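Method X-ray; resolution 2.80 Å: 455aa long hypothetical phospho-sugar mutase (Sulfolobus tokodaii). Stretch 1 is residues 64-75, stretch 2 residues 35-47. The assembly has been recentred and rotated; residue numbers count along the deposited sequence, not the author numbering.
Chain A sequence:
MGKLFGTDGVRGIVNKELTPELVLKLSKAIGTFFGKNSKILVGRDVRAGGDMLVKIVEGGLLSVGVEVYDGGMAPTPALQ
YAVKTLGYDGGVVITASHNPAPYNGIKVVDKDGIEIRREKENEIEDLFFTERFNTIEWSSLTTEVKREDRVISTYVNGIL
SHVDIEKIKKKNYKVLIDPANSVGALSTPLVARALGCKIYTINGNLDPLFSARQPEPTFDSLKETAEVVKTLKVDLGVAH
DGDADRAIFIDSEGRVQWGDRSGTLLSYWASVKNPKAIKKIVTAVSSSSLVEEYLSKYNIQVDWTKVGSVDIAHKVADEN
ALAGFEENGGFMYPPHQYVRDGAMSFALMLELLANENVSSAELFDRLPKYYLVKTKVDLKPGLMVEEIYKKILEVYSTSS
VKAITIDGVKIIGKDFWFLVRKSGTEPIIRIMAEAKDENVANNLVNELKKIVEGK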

# COMPACT_ATOMS: atom_id res chain seq x y z
N VAL A 64 9.62 18.11 -22.82
CA VAL A 64 9.92 16.95 -23.61
C VAL A 64 8.74 16.45 -24.46
O VAL A 64 8.66 15.26 -24.83
CB VAL A 64 10.48 15.83 -22.73
CG1 VAL A 64 11.84 16.27 -22.22
CG2 VAL A 64 9.55 15.54 -21.56
N GLY A 65 7.83 17.39 -24.77
CA GLY A 65 6.69 17.10 -25.63
C GLY A 65 5.57 16.21 -25.13
O GLY A 65 4.87 15.60 -25.92
N VAL A 66 5.38 16.12 -23.82
CA VAL A 66 4.31 15.29 -23.31
C VAL A 66 3.04 16.12 -23.28
O VAL A 66 3.10 17.32 -23.05
CB VAL A 66 4.64 14.79 -21.88
CG1 VAL A 66 3.41 14.20 -21.24
CG2 VAL A 66 5.79 13.77 -21.93
N GLU A 67 1.90 15.50 -23.55
CA GLU A 67 0.62 16.22 -23.52
C GLU A 67 0.18 16.05 -22.07
O GLU A 67 -0.29 14.98 -21.69
CB GLU A 67 -0.41 15.57 -24.47
CG GLU A 67 -1.53 16.55 -24.89
CD GLU A 67 -2.88 15.88 -25.21
OE1 GLU A 67 -3.90 16.60 -25.27
OE2 GLU A 67 -2.93 14.64 -25.41
N VAL A 68 0.34 17.09 -21.26
CA VAL A 68 0.03 17.02 -19.83
C VAL A 68 -1.40 17.25 -19.32
O VAL A 68 -2.07 18.19 -19.71
CB VAL A 68 0.93 18.00 -19.07
CG1 VAL A 68 0.68 17.88 -17.58
CG2 VAL A 68 2.39 17.74 -19.40
N TYR A 69 -1.84 16.40 -18.40
CA TYR A 69 -3.15 16.53 -17.76
C TYR A 69 -3.04 16.62 -16.23
O TYR A 69 -2.35 15.84 -15.58
CB TYR A 69 -4.06 15.37 -18.09
CG TYR A 69 -4.54 15.38 -19.50
CD1 TYR A 69 -3.68 15.05 -20.54
CD2 TYR A 69 -5.86 15.73 -19.80
CE1 TYR A 69 -4.10 15.07 -21.84
CE2 TYR A 69 -6.30 15.75 -21.11
CZ TYR A 69 -5.42 15.42 -22.13
OH TYR A 69 -5.83 15.40 -23.44
N ASP A 70 -3.77 17.57 -15.67
CA ASP A 70 -3.80 17.83 -14.24
C ASP A 70 -5.05 17.24 -13.56
O ASP A 70 -6.18 17.67 -13.82
CB ASP A 70 -3.77 19.33 -14.01
CG ASP A 70 -3.19 19.71 -12.67
OD1 ASP A 70 -3.66 19.20 -11.63
OD2 ASP A 70 -2.26 20.54 -12.67
N GLY A 71 -4.85 16.28 -12.67
CA GLY A 71 -5.96 15.68 -11.97
C GLY A 71 -6.10 16.14 -10.54
O GLY A 71 -6.88 15.56 -9.79
N GLY A 72 -5.37 17.17 -10.14
CA GLY A 72 -5.46 17.66 -8.77
C GLY A 72 -5.12 16.66 -7.66
O GLY A 72 -4.36 15.71 -7.87
N MET A 73 -5.68 16.87 -6.47
CA MET A 73 -5.44 15.99 -5.33
C MET A 73 -6.32 14.75 -5.28
O MET A 73 -7.54 14.85 -5.40
CB MET A 73 -5.63 16.75 -4.02
CG MET A 73 -4.64 17.84 -3.77
SD MET A 73 -4.88 18.49 -2.09
CE MET A 73 -6.07 19.85 -2.51
N ALA A 74 -5.72 13.58 -5.07
CA ALA A 74 -6.52 12.38 -4.99
C ALA A 74 -5.75 11.20 -4.45
O ALA A 74 -4.54 11.24 -4.37
CB ALA A 74 -7.06 12.03 -6.39
N PRO A 75 -6.46 10.16 -4.00
CA PRO A 75 -5.74 8.99 -3.51
C PRO A 75 -4.96 8.44 -4.72
O PRO A 75 -5.37 8.64 -5.88
CB PRO A 75 -6.88 8.06 -3.07
CG PRO A 75 -7.86 8.99 -2.55
CD PRO A 75 -7.86 10.14 -3.54
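Stretch 2 (35-47) GKNSKILVGRDVR

Stretch 2 runs beside stretch 1 as a parallel neighbour in a sheet: strand 39-44 pairs with strand 67-73, their axes 4.6 Å apart at closest approach and crossing at -26°. Before the strand, stretch 2 makes a type II turn from Gly-35 to Ser-38, and Gly-65 O meets this turn, accepting a hydrogen bond from Asn-37 N (2.8 Å). Val-66 lies over the start of the strand, its CG1 3.5 Å from Ile-40 CG1. Glu-67 brackets Lys-39 in the usual parallel fashion, its N bonding to Ser-38 O (2.9 Å) and its O receiving Ile-40 N (3.2 Å); on the same face Glu-67 OE2 forms a salt bridge with Lys-39 NZ (2.8 Å). Val-68 pairs with Ile-40 on the other face, and its CG1 reaches Val-42 CG2 at 4.1 Å. Tyr-69, opposite Leu-41, repeats the ladder: Tyr-69 N to Ile-40 O, 2.9 Å, and Val-42 N to Tyr-69 O, 2.6 Å. Asp-70 pairs with Val-42, and Gly-71 N bonds to Val-42 O (2.8 Å). A bulge then shifts the register by one, so Gly-72 O takes Arg-44 N (2.9 Å) and Met-73 pairs with Arg-44, its CG over one guanidinium face, 3.4 Å from Arg-44 NH1. Ala-74 N closes the ladder on Arg-44 O (2.9 Å).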

# COMPACT_ATOMS: atom_id res chain seq x y z
N GLY A 35 7.67 9.13 -24.05
CA GLY A 35 7.64 9.52 -25.45
C GLY A 35 6.87 10.78 -25.76
O GLY A 35 6.06 11.26 -24.96
N LYS A 36 7.13 11.35 -26.94
CA LYS A 36 6.47 12.58 -27.36
C LYS A 36 5.00 12.30 -27.65
O LYS A 36 4.67 11.23 -28.14
CB LYS A 36 7.13 13.13 -28.62
CG LYS A 36 8.59 13.49 -28.46
CD LYS A 36 9.20 13.85 -29.80
CE LYS A 36 10.64 14.31 -29.65
NZ LYS A 36 11.11 15.10 -30.85
N ASN A 37 4.14 13.26 -27.33
CA ASN A 37 2.69 13.16 -27.54
C ASN A 37 2.00 12.12 -26.68
O ASN A 37 0.87 11.73 -26.96
CB ASN A 37 2.39 12.84 -28.98
CG ASN A 37 2.91 13.88 -29.90
OD1 ASN A 37 3.56 13.57 -30.90
ND2 ASN A 37 2.62 15.14 -29.59
N SER A 38 2.67 11.65 -25.64
CA SER A 38 2.03 10.69 -24.77
C SER A 38 1.14 11.48 -23.81
O SER A 38 1.48 12.61 -23.40
CB SER A 38 3.07 9.88 -24.00
OG SER A 38 3.90 10.73 -23.24
N LYS A 39 -0.01 10.91 -23.49
CA LYS A 39 -0.96 11.56 -22.61
C LYS A 39 -0.70 11.14 -21.19
O LYS A 39 -0.91 9.98 -20.84
CB LYS A 39 -2.38 11.18 -23.05
CG LYS A 39 -2.77 11.78 -24.39
CD LYS A 39 -4.00 11.11 -24.91
CE LYS A 39 -4.60 11.92 -26.04
NZ LYS A 39 -3.53 12.38 -26.96
N ILE A 40 -0.24 12.09 -20.37
CA ILE A 40 0.12 11.78 -18.98
C ILE A 40 -0.67 12.53 -17.94
O ILE A 40 -0.72 13.75 -17.94
CB ILE A 40 1.63 12.05 -18.70
CG1 ILE A 40 2.52 11.21 -19.63
CG2 ILE A 40 1.94 11.71 -17.25
CD1 ILE A 40 2.32 9.73 -19.51
N LEU A 41 -1.26 11.78 -17.02
CA LEU A 41 -2.06 12.38 -15.96
C LEU A 41 -1.19 12.68 -14.72
O LEU A 41 -0.50 11.80 -14.21
CB LEU A 41 -3.18 11.41 -15.59
CG LEU A 41 -4.47 11.89 -14.93
CD1 LEU A 41 -4.79 10.96 -13.78
CD2 LEU A 41 -4.35 13.31 -14.43
N VAL A 42 -1.24 13.91 -14.23
CA VAL A 42 -0.47 14.31 -13.05
C VAL A 42 -1.39 14.62 -11.88
O VAL A 42 -2.29 15.42 -12.01
CB VAL A 42 0.39 15.56 -13.33
CG1 VAL A 42 1.17 15.94 -12.10
CG2 VAL A 42 1.33 15.31 -14.51
N GLY A 43 -1.16 13.98 -10.73
CA GLY A 43 -2.00 14.22 -9.56
C GLY A 43 -1.16 14.31 -8.30
O GLY A 43 0.05 14.11 -8.38
N ARG A 44 -1.77 14.58 -7.15
CA ARG A 44 -0.99 14.70 -5.89
C ARG A 44 -1.75 14.42 -4.61
O ARG A 44 -2.97 14.51 -4.55
CB ARG A 44 -0.38 16.09 -5.77
CG ARG A 44 -1.36 17.16 -5.31
CD ARG A 44 -0.72 18.52 -5.41
NE ARG A 44 -0.99 19.34 -4.23
CZ ARG A 44 -2.00 20.19 -4.13
NH1 ARG A 44 -2.85 20.35 -5.16
NH2 ARG A 44 -2.17 20.89 -3.01
N ASP A 45 -1.02 14.08 -3.56
CA ASP A 45 -1.67 13.86 -2.30
C ASP A 45 -1.63 15.21 -1.56
O ASP A 45 -1.45 16.26 -2.18
CB ASP A 45 -0.99 12.75 -1.51
CG ASP A 45 0.35 13.16 -0.94
OD1 ASP A 45 0.74 14.34 -1.07
OD2 ASP A 45 1.02 12.28 -0.35
N VAL A 46 -1.77 15.21 -0.25
CA VAL A 46 -1.82 16.50 0.42
C VAL A 46 -0.51 17.14 0.85
O VAL A 46 -0.51 18.30 1.24
CB VAL A 46 -2.76 16.40 1.66
CG1 VAL A 46 -2.04 15.73 2.84
CG2 VAL A 46 -3.29 17.77 2.04
N ARG A 47 0.59 16.42 0.74
CA ARG A 47 1.89 16.90 1.23
C ARG A 47 2.44 18.30 0.95
O ARG A 47 2.08 18.98 0.02
CB ARG A 47 2.95 15.86 0.88
CG ARG A 47 2.76 14.55 1.58
CD ARG A 47 3.53 13.46 0.89
NE ARG A 47 3.31 12.17 1.53
CZ ARG A 47 3.77 11.83 2.74
NH1 ARG A 47 4.50 12.70 3.45
NH2 ARG A 47 3.50 10.63 3.24